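GTP cyclohydrolase 1 type 2 homolog (Escherichia coli, Escherichia coli O157:H7, PDB 1NMO) binds a pair of metal ions in each subunit of a toroidal hexamer and may help to degrade radiation-damaged nucleotides. Local coordinates at residues K37-V42 and T239-P244; L106-Q111 and W170-G175; A148-K153 and H216-G221; F190-V195 and L208-A213. All coordinates share one frame; numbering follows the deposited sequence.

Contact 1 of 4, residues K37-V42 and T239-P244; sequences KIVTGV and TFIDIP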
# COMPACT_ATOMS: atom_id res chain seq x y z
N LYS A 37 39.34 14.41 -15.97
CA LYS A 37 38.02 14.34 -15.31
C LYS A 37 37.67 12.85 -15.05
O LYS A 37 37.70 12.05 -15.99
CB LYS A 37 37.00 15.03 -16.24
CG LYS A 37 35.56 14.98 -15.75
CD LYS A 37 35.12 16.21 -14.95
CE LYS A 37 33.80 15.90 -14.18
NZ LYS A 37 33.55 16.79 -12.90
N ILE A 38 37.38 12.47 -13.79
CA ILE A 38 37.13 11.06 -13.51
C ILE A 38 35.85 10.78 -12.71
O ILE A 38 35.58 11.48 -11.70
CB ILE A 38 38.33 10.47 -12.73
CG1 ILE A 38 39.62 10.72 -13.46
CG2 ILE A 38 38.27 9.02 -12.66
CD1 ILE A 38 40.72 9.83 -12.92
N VAL A 39 35.08 9.78 -13.17
CA VAL A 39 33.87 9.32 -12.53
C VAL A 39 34.18 7.88 -12.00
O VAL A 39 34.78 7.04 -12.71
CB VAL A 39 32.66 9.31 -13.55
CG1 VAL A 39 31.59 8.24 -13.14
CG2 VAL A 39 32.05 10.72 -13.68
N THR A 40 33.78 7.62 -10.73
CA THR A 40 34.01 6.37 -10.07
C THR A 40 32.71 5.89 -9.46
O THR A 40 31.77 6.69 -9.25
CB THR A 40 35.06 6.54 -8.95
OG1 THR A 40 34.49 7.30 -7.87
CG2 THR A 40 36.31 7.25 -9.50
N GLY A 41 32.62 4.58 -9.21
CA GLY A 41 31.42 4.01 -8.61
C GLY A 41 31.71 2.58 -8.30
O GLY A 41 32.78 2.13 -8.66
N VAL A 42 30.79 1.85 -7.66
CA VAL A 42 31.06 0.43 -7.32
C VAL A 42 31.25 -0.49 -8.60
O VAL A 42 32.17 -1.31 -8.68
CB VAL A 42 29.86 -0.08 -6.47
CG1 VAL A 42 29.96 -1.59 -6.20
CG2 VAL A 42 29.76 0.73 -5.14
N THR A 239 35.00 12.30 -9.18
CA THR A 239 33.67 12.39 -8.56
C THR A 239 33.09 10.99 -8.38
O THR A 239 32.76 10.32 -9.35
CB THR A 239 32.69 13.18 -9.49
OG1 THR A 239 33.22 14.49 -9.77
CG2 THR A 239 31.33 13.40 -8.81
N PHE A 240 32.94 10.54 -7.14
CA PHE A 240 32.33 9.24 -6.84
C PHE A 240 30.79 9.28 -6.93
O PHE A 240 30.17 10.09 -6.23
CB PHE A 240 32.69 8.81 -5.42
CG PHE A 240 31.87 7.65 -4.91
CD1 PHE A 240 31.81 6.46 -5.61
CD2 PHE A 240 31.13 7.76 -3.73
CE1 PHE A 240 31.02 5.40 -5.16
CE2 PHE A 240 30.33 6.67 -3.29
CZ PHE A 240 30.28 5.52 -4.01
N ILE A 241 30.19 8.44 -7.79
CA ILE A 241 28.72 8.37 -7.94
C ILE A 241 28.15 7.07 -7.37
O ILE A 241 28.55 5.97 -7.82
CB ILE A 241 28.32 8.45 -9.41
CG1 ILE A 241 28.87 9.74 -9.99
CG2 ILE A 241 26.76 8.51 -9.55
CD1 ILE A 241 28.27 10.11 -11.35
N ASP A 242 27.27 7.17 -6.37
CA ASP A 242 26.64 5.99 -5.76
C ASP A 242 25.30 5.68 -6.50
O ASP A 242 24.29 6.32 -6.26
CB ASP A 242 26.36 6.28 -4.28
CG ASP A 242 25.63 5.10 -3.54
OD1 ASP A 242 25.37 4.03 -4.16
OD2 ASP A 242 25.30 5.24 -2.33
N ILE A 243 25.27 4.70 -7.42
CA ILE A 243 23.99 4.35 -8.07
C ILE A 243 23.56 3.12 -7.33
O ILE A 243 24.18 2.08 -7.42
CB ILE A 243 24.19 4.07 -9.47
CG1 ILE A 243 25.08 5.27 -9.97
CG2 ILE A 243 22.75 3.77 -10.18
CD1 ILE A 243 25.16 5.53 -11.52
N PRO A 244 22.46 3.26 -6.56
CA PRO A 244 21.82 2.29 -5.71
C PRO A 244 21.51 0.98 -6.38
O PRO A 244 20.95 0.93 -7.49
CB PRO A 244 20.59 3.04 -5.20
CG PRO A 244 21.12 4.49 -5.10
CD PRO A 244 21.72 4.54 -6.52
O HOH W 1 28.23 3.30 -7.71

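Contact 2 of 4, residues L106-Q111 and W170-G175; sequences LGNNAQ and WCTGGG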
# COMPACT_ATOMS: atom_id res chain seq x y z
N LEU A 106 42.62 2.19 2.46
CA LEU A 106 41.59 2.51 1.44
C LEU A 106 40.57 1.40 1.16
O LEU A 106 39.50 1.65 0.59
CB LEU A 106 42.35 2.82 0.11
CG LEU A 106 42.84 4.25 -0.28
CD1 LEU A 106 42.85 5.23 0.84
CD2 LEU A 106 44.15 4.15 -1.00
N GLY A 107 40.92 0.18 1.51
CA GLY A 107 40.06 -0.95 1.23
C GLY A 107 38.62 -0.99 1.71
O GLY A 107 38.33 -0.34 2.71
N ASN A 108 37.74 -1.78 1.03
CA ASN A 108 36.33 -1.89 1.40
C ASN A 108 36.30 -2.41 2.84
O ASN A 108 35.54 -1.93 3.63
CB ASN A 108 35.55 -2.88 0.52
CG ASN A 108 35.35 -2.41 -0.95
OD1 ASN A 108 35.02 -1.24 -1.24
ND2 ASN A 108 35.51 -3.37 -1.88
N ASN A 109 37.10 -3.42 3.13
CA ASN A 109 37.15 -3.98 4.47
C ASN A 109 37.49 -2.94 5.57
O ASN A 109 36.79 -2.86 6.61
CB ASN A 109 38.18 -5.13 4.51
CG ASN A 109 37.57 -6.44 4.03
OD1 ASN A 109 36.34 -6.58 4.06
ND2 ASN A 109 38.43 -7.45 3.61
N ALA A 110 38.51 -2.10 5.35
CA ALA A 110 38.90 -1.18 6.42
C ALA A 110 37.96 -0.04 6.62
O ALA A 110 37.84 0.42 7.76
CB ALA A 110 40.30 -0.65 6.19
N GLN A 111 37.29 0.41 5.54
CA GLN A 111 36.35 1.52 5.59
C GLN A 111 35.05 1.09 6.23
O GLN A 111 34.38 1.85 6.98
CB GLN A 111 36.06 2.04 4.20
CG GLN A 111 37.30 2.43 3.50
CD GLN A 111 37.75 3.81 3.93
OE1 GLN A 111 36.92 4.65 4.22
NE2 GLN A 111 39.07 4.07 3.88
N TRP A 170 34.59 -9.78 9.36
CA TRP A 170 33.71 -9.36 8.31
C TRP A 170 34.41 -9.51 7.01
O TRP A 170 35.63 -9.66 7.00
CB TRP A 170 33.35 -7.90 8.53
CG TRP A 170 34.51 -6.92 8.49
CD1 TRP A 170 34.96 -6.21 7.42
CD2 TRP A 170 35.40 -6.57 9.58
NE1 TRP A 170 36.06 -5.45 7.76
CE2 TRP A 170 36.35 -5.65 9.08
CE3 TRP A 170 35.48 -6.96 10.95
CZ2 TRP A 170 37.37 -5.10 9.89
CZ3 TRP A 170 36.50 -6.42 11.77
CH2 TRP A 170 37.42 -5.50 11.23
N CYS A 171 33.65 -9.48 5.92
CA CYS A 171 34.25 -9.49 4.58
C CYS A 171 33.21 -8.76 3.77
O CYS A 171 32.10 -9.21 3.79
CB CYS A 171 34.44 -10.91 4.00
SG CYS A 171 35.20 -10.83 2.32
N THR A 172 33.51 -7.65 3.10
CA THR A 172 32.48 -6.99 2.36
C THR A 172 32.06 -7.80 1.05
O THR A 172 32.77 -8.67 0.58
CB THR A 172 32.92 -5.60 1.88
OG1 THR A 172 33.95 -5.79 0.89
CG2 THR A 172 33.36 -4.66 3.06
N GLY A 173 30.87 -7.55 0.50
CA GLY A 173 30.52 -8.23 -0.73
C GLY A 173 29.99 -9.61 -0.58
O GLY A 173 29.22 -9.88 0.35
N GLY A 174 30.37 -10.50 -1.48
CA GLY A 174 29.89 -11.87 -1.34
C GLY A 174 30.84 -12.70 -0.48
O GLY A 174 31.41 -13.68 -0.99
N GLY A 175 31.06 -12.29 0.78
CA GLY A 175 31.95 -13.03 1.66
C GLY A 175 31.28 -14.03 2.58
O GLY A 175 31.90 -14.53 3.49
O HOH W 2 36.16 -8.04 1.05

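Contact 3 of 4, residues A148-K153 and H216-G221; sequences ARLGRK and HATERG. With FE (Fe (III) ion), chain H; FE (Fe (III) ion), chain G.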
# COMPACT_ATOMS: atom_id res chain seq x y z
N ALA A 148 21.53 2.26 10.06
CA ALA A 148 21.61 3.74 10.10
C ALA A 148 22.92 4.16 9.42
O ALA A 148 22.98 5.16 8.73
CB ALA A 148 21.61 4.21 11.55
N ARG A 149 23.99 3.39 9.63
CA ARG A 149 25.30 3.68 9.03
C ARG A 149 25.34 3.48 7.53
O ARG A 149 25.90 4.33 6.80
CB ARG A 149 26.38 2.79 9.68
CG ARG A 149 26.59 3.06 11.18
CD ARG A 149 26.50 4.56 11.50
NE ARG A 149 27.78 5.24 11.46
CZ ARG A 149 28.03 6.37 10.81
NH1 ARG A 149 27.04 6.97 10.10
NH2 ARG A 149 29.26 6.94 10.88
N LEU A 150 24.76 2.37 7.05
CA LEU A 150 24.74 2.05 5.62
C LEU A 150 23.50 2.50 4.89
O LEU A 150 23.50 2.46 3.71
CB LEU A 150 24.92 0.52 5.38
CG LEU A 150 26.12 -0.15 6.08
CD1 LEU A 150 26.41 -1.45 5.40
CD2 LEU A 150 27.38 0.71 6.07
N GLY A 151 22.42 2.90 5.56
CA GLY A 151 21.22 3.36 4.84
C GLY A 151 20.43 2.22 4.22
O GLY A 151 19.63 2.38 3.22
N ARG A 152 20.57 1.05 4.84
CA ARG A 152 19.91 -0.16 4.33
C ARG A 152 19.71 -1.13 5.45
O ARG A 152 20.61 -1.35 6.22
CB ARG A 152 20.82 -0.85 3.25
CG ARG A 152 20.31 -2.27 2.74
CD ARG A 152 21.25 -2.87 1.70
NE ARG A 152 20.72 -4.03 1.00
CZ ARG A 152 20.83 -5.29 1.42
NH1 ARG A 152 21.45 -5.55 2.55
NH2 ARG A 152 20.30 -6.30 0.69
N LYS A 153 18.52 -1.74 5.56
CA LYS A 153 18.25 -2.73 6.65
C LYS A 153 18.97 -4.06 6.41
O LYS A 153 18.73 -4.75 5.41
CB LYS A 153 16.73 -3.00 6.74
CG LYS A 153 16.29 -3.89 7.95
CD LYS A 153 14.77 -4.09 7.96
CE LYS A 153 14.25 -4.85 9.20
NZ LYS A 153 14.85 -6.25 9.21
N HIS A 216 26.27 -4.25 -2.65
CA HIS A 216 26.57 -2.85 -3.03
C HIS A 216 26.75 -1.91 -1.80
O HIS A 216 27.67 -1.06 -1.76
CB HIS A 216 25.44 -2.29 -3.85
CG HIS A 216 25.62 -0.85 -4.18
ND1 HIS A 216 26.21 -0.42 -5.36
CD2 HIS A 216 25.24 0.26 -3.51
CE1 HIS A 216 26.19 0.90 -5.40
NE2 HIS A 216 25.60 1.34 -4.29
N ALA A 217 25.84 -2.04 -0.82
CA ALA A 217 25.86 -1.26 0.40
C ALA A 217 27.22 -1.30 1.12
O ALA A 217 27.72 -0.28 1.60
CB ALA A 217 24.70 -1.76 1.33
N THR A 218 27.88 -2.46 1.13
CA THR A 218 29.16 -2.60 1.79
C THR A 218 30.41 -2.33 0.95
O THR A 218 31.55 -2.28 1.52
CB THR A 218 29.27 -4.00 2.45
OG1 THR A 218 29.19 -5.04 1.44
CG2 THR A 218 28.08 -4.19 3.50
N GLU A 219 30.23 -2.07 -0.36
CA GLU A 219 31.39 -1.83 -1.22
C GLU A 219 31.39 -0.47 -1.90
O GLU A 219 31.79 -0.29 -3.09
CB GLU A 219 31.57 -3.00 -2.22
CG GLU A 219 31.83 -4.27 -1.40
CD GLU A 219 32.39 -5.38 -2.22
OE1 GLU A 219 32.17 -5.33 -3.48
OE2 GLU A 219 33.04 -6.28 -1.63
N ARG A 220 30.87 0.49 -1.13
CA ARG A 220 30.95 1.84 -1.57
C ARG A 220 32.21 2.37 -0.81
O ARG A 220 32.96 3.19 -1.32
CB ARG A 220 29.73 2.60 -1.12
CG ARG A 220 28.50 2.31 -1.89
CD ARG A 220 27.35 3.00 -1.17
NE ARG A 220 27.07 2.32 0.12
CZ ARG A 220 26.04 2.62 0.91
NH1 ARG A 220 25.19 3.59 0.57
NH2 ARG A 220 25.85 1.94 2.01
N GLY A 221 32.49 1.85 0.39
CA GLY A 221 33.62 2.45 1.12
C GLY A 221 34.94 2.66 0.39
O GLY A 221 35.46 3.77 0.37
FE FE H . 34.66 -7.09 -3.03
FE FE G . 32.05 -7.18 -4.83
O HOH W 3 34.76 -8.93 -1.54

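Contact 4 of 4, residues F190-V195 and L208-A213; sequences FITGEV and LHFYAA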
# COMPACT_ATOMS: atom_id res chain seq x y z
N PHE A 190 29.56 -11.96 12.58
CA PHE A 190 30.24 -11.98 11.24
C PHE A 190 29.34 -11.16 10.38
O PHE A 190 28.11 -11.37 10.39
CB PHE A 190 30.39 -13.40 10.64
CG PHE A 190 31.00 -13.41 9.27
CD1 PHE A 190 32.30 -12.97 9.05
CD2 PHE A 190 30.25 -13.87 8.15
CE1 PHE A 190 32.90 -12.99 7.75
CE2 PHE A 190 30.81 -13.90 6.88
CZ PHE A 190 32.16 -13.45 6.66
N ILE A 191 29.92 -10.21 9.63
CA ILE A 191 29.17 -9.30 8.77
C ILE A 191 29.63 -9.41 7.35
O ILE A 191 30.86 -9.37 7.11
CB ILE A 191 29.46 -7.81 9.16
CG1 ILE A 191 29.22 -7.62 10.62
CG2 ILE A 191 28.55 -6.80 8.35
CD1 ILE A 191 29.63 -6.27 11.08
N THR A 192 28.76 -9.56 6.36
CA THR A 192 29.36 -9.58 5.02
C THR A 192 28.34 -8.92 4.15
O THR A 192 27.52 -8.19 4.67
CB THR A 192 29.68 -10.98 4.58
OG1 THR A 192 30.27 -10.91 3.27
CG2 THR A 192 28.41 -11.83 4.49
N GLY A 193 28.33 -9.13 2.84
CA GLY A 193 27.29 -8.43 2.06
C GLY A 193 26.08 -9.29 1.69
O GLY A 193 24.93 -8.92 1.87
N GLU A 194 26.35 -10.47 1.16
CA GLU A 194 25.29 -11.36 0.72
C GLU A 194 25.10 -12.52 1.68
O GLU A 194 25.86 -12.68 2.65
CB GLU A 194 25.65 -11.90 -0.65
CG GLU A 194 26.20 -10.92 -1.59
CD GLU A 194 26.12 -11.46 -3.02
OE1 GLU A 194 25.75 -12.65 -3.12
OE2 GLU A 194 26.42 -10.71 -4.03
N VAL A 195 24.08 -13.33 1.40
CA VAL A 195 23.74 -14.48 2.21
C VAL A 195 23.33 -15.65 1.28
O VAL A 195 22.72 -15.43 0.21
CB VAL A 195 22.59 -14.15 3.21
CG1 VAL A 195 21.25 -13.97 2.48
CG2 VAL A 195 22.45 -15.24 4.29
N LEU A 208 26.72 -17.51 16.41
CA LEU A 208 27.15 -16.14 16.24
C LEU A 208 26.05 -15.35 15.51
O LEU A 208 25.17 -15.93 14.87
CB LEU A 208 28.47 -16.04 15.51
CG LEU A 208 28.49 -16.59 14.10
CD1 LEU A 208 29.79 -16.22 13.36
CD2 LEU A 208 28.42 -18.06 14.20
N HIS A 209 26.09 -14.04 15.70
CA HIS A 209 25.18 -13.13 15.08
C HIS A 209 25.66 -12.99 13.65
O HIS A 209 26.86 -12.75 13.45
CB HIS A 209 25.26 -11.75 15.75
CG HIS A 209 24.61 -11.69 17.09
ND1 HIS A 209 23.24 -11.67 17.25
CD2 HIS A 209 25.14 -11.71 18.34
CE1 HIS A 209 22.94 -11.70 18.54
NE2 HIS A 209 24.08 -11.72 19.23
N PHE A 210 24.76 -13.10 12.67
CA PHE A 210 25.18 -12.94 11.27
C PHE A 210 24.38 -11.81 10.65
O PHE A 210 23.19 -11.72 10.92
CB PHE A 210 24.98 -14.25 10.45
CG PHE A 210 25.06 -14.01 9.01
CD1 PHE A 210 26.28 -13.71 8.42
CD2 PHE A 210 23.91 -13.96 8.24
CE1 PHE A 210 26.38 -13.37 7.06
CE2 PHE A 210 24.00 -13.61 6.88
CZ PHE A 210 25.25 -13.31 6.30
N TYR A 211 25.01 -10.96 9.85
CA TYR A 211 24.39 -9.81 9.18
C TYR A 211 24.77 -9.89 7.70
O TYR A 211 25.96 -10.07 7.39
CB TYR A 211 24.96 -8.46 9.68
CG TYR A 211 24.77 -8.29 11.14
CD1 TYR A 211 25.57 -8.94 12.03
CD2 TYR A 211 23.65 -7.61 11.61
CE1 TYR A 211 25.24 -8.94 13.40
CE2 TYR A 211 23.32 -7.57 12.94
CZ TYR A 211 24.11 -8.25 13.85
OH TYR A 211 23.71 -8.22 15.21
N ALA A 212 23.78 -9.76 6.79
CA ALA A 212 24.08 -9.78 5.34
C ALA A 212 23.73 -8.33 5.13
O ALA A 212 22.55 -8.00 5.05
CB ALA A 212 23.13 -10.68 4.61
N ALA A 213 24.73 -7.44 5.07
CA ALA A 213 24.42 -6.01 5.04
C ALA A 213 24.27 -5.41 3.69
O ALA A 213 24.12 -4.19 3.59
CB ALA A 213 25.45 -5.25 5.81

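Contact 1 of 4, residues K37-V42 and T239-P244
Val39 pairs with Thr239 and Thr40 with Phe240 in two parallel beta bridges, which set the last strand of the chain beside strand 37-41. Three backbone hydrogen bonds follow the alternating parallel pattern: Thr239 N to Ile38 O at 2.7 Å, Thr40 N to Thr239 O, and Ile241 N to Thr40 O, the last almost straight at 176°. On the face carrying Thr40 and Phe240, a hydroxyl meets an aromatic ring. Thr40 OG1 stands between its own backbone N and carbonyl carbon (chi1 70°) and lies 3.1 Å from Phe240 CA. The same oxygen lies in the plane of the phenyl ring, at its edge, 3.6 Å from Phe240 CD1. Its hydrogen bond goes to Ser227 of helix 221-233, so a buried polar atom next to a hydrocarbon is satisfied. Farther along that edge, Phe240 CE1 is 3.7 Å from Gly41 CA, where the lack of a side chain also allows the carbonyl of Ile241 to come close. On the side of Val39, Val39 CG1 packs on Ile241 CD1 at 4.2 Å, and both branched residues reach helix 46-54. Lys37 brings NZ within 3.9 Å of Thr239 OG1, but its charge is paired with Asp237. Beyond the last direct bond, a water accepts from Val42 N and gives a hydrogen to Ile241 O at 2.7 Å. Backbone bonds thus fix the register, helix 221-233 adds a hydroxyl pair to its apolar packing, and the Val42 side chain packs on the metal ligand His64.

Contact 2 of 4, residues L106-Q111 and W170-G175
Asn109, in the first turn of helix 108-116, reaches across to Trp170 and Thr172 with both its backbone and its side chain. From CB outward, the first atom lies 3.9 Å from Trp170 NE1, and CG, anti to the carbonyl carbon (chi1 -84°), remains about as near to the same nitrogen. The amide and indole planes are 86° apart. At the tip, OD1 accepts from Thr172 N at 3.2 Å, with the donor in the carbonyl plane, and also lies 3.6 Å from Cys171 CA. The other branch, ND2, makes a weak bond to Leu127 O. The backbone oxygen of Asn109 is used too: Trp170 NE1 donates to it at 2.9 Å from above the carbonyl plane. Asparagine suits this place because its short amide brings an acceptor to Thr172 N beside the backbone oxygen that receives Trp170 NE1. One residue earlier, Asn108 CB touches Thr172 OG1 at 3.3 Å, the two side chains crossing at about a right angle. Their polar ends are engaged elsewhere, Asn108 ND2 with Asp101 and Thr172 OG1 with Glu219, both ligands of the iron ions. A water links the two segments, donating to Thr172 OG1 at 3.2 Å and weakly to Asn109 OD1. This is the second shell of a dinuclear metal site, where Asn108 at the helix start and Thr172 in the loop bond to metal-binding carboxylates and probably help to orient them.

Contact 3 of 4, residues A148-K153 and H216-G221
Leu150 and Ala217 bring the two backbones closest, with their CA atoms 6.3 Å apart, where the last turn of helix 139-150 meets the short helix 215-218. Gly151 then leaves the helix with positive phi, a conformation easy for glycine. The carbonyl of Leu150, at the helix end, receives Arg220 NH2 on a lone pair at 2.9 Å, and the bond is nearly straight at 175°. A second grip fixes the rotation of the guanidinium: NE and NH2 of Arg220 both bond side-on to Ala217 O, NE at 3.1 Å. Arginine suits this task, since three bonds from one planar group satisfy two carbonyl oxygens. Beside this polar grip the contact is apolar, with Leu150 CD1 set 3.7 Å from Thr218 CG2. Arg152 contributes its extended aliphatic part, CD lying 3.6 Å from Ala217 CB, while NH2 bonds to Pro246 O. Between Thr218 and Arg220, Glu219 bridges the two iron(III) ions, OE1 to one and OE2 to the other; His64 and His215 complete the first set of protein ligands, His63 and Asp101 the second. Leu150 also packs on Leu112 and Leu115, so the C-terminal end of helix 139-150 meets helix 108-116 as well as segment 216-221.

Contact 4 of 4, residues F190-V195 and L208-A213
Phe190 and Phe210 lie side by side and point the same way from neighbouring parallel strands, whose short axes approach to 5.0 Å and diverge by only 8°. Phe190 CD2 comes to the edge of the Phe210 ring, in its plane, 4.0 Å from Phe210 CD1. The two residues are bridge partners, so their side chains leave the same face of the sheet; both have CG anti to the backbone N (chi1 176° for Phe190). Thr192 joins from the next position on that face, its CG2 meeting the Phe210 edge in plane at 3.6 Å from CE1. At the CE2 atom of the same ring, Val195 CG2 approaches obliquely, 3.4 Å away, and Val195 CB packs on Ala212 CB. Small Ala212 suits this spot because the chain after strand 189-192 curls back over it. The opposite face pairs Ile191 with Tyr211, crossing obliquely with Ile191 CG1 at 4.1 Å from Tyr211 CD1. That phenol ring stacks with Trp156, and its hydroxyl bonds to Gly139 O. Four backbone hydrogen bonds hold the register, from Phe190 N to His209 O at 2.9 Å through to Ala213 N on Thr192 O. After the first strand, Glu194 bonds to the metal ligand His215 and also to Glu197 N of a neighbouring subunit. The arrangement is that of a beta-alpha-beta crossover, strand 189-192, helix 197-205 and strand 209-212, in which Phe190 and Phe210 pack on helix 179-185 and Tyr211 on helix 139-150.

How the contacts relate
Contacts 1 and 4 lie on opposite sides of the chain's centre, about 25 Å apart between centres, and belong to different sheets; contacts 2 and 3 occupy the ground between them, around the two iron ions. Contact 1 reaches contact 3 through Asp242 OD1 and His216 NE2, 2.7 Å apart and probably hydrogen-bonded, and its Val42 side chain comes within about 6 Å of an iron. Contacts 2 and 3 meet beside the metal site, Gly173 N lying 3.2 Å from Thr218 OG1, probably hydrogen-bonded. Contact 4 is tied to contact 2 by Cys171 N and Ile191 O, 3.0 Å apart, and to contact 3 by Arg152 NH1 and Ala213 O at 3.2 Å. Both sheets thus connect to the metal pair.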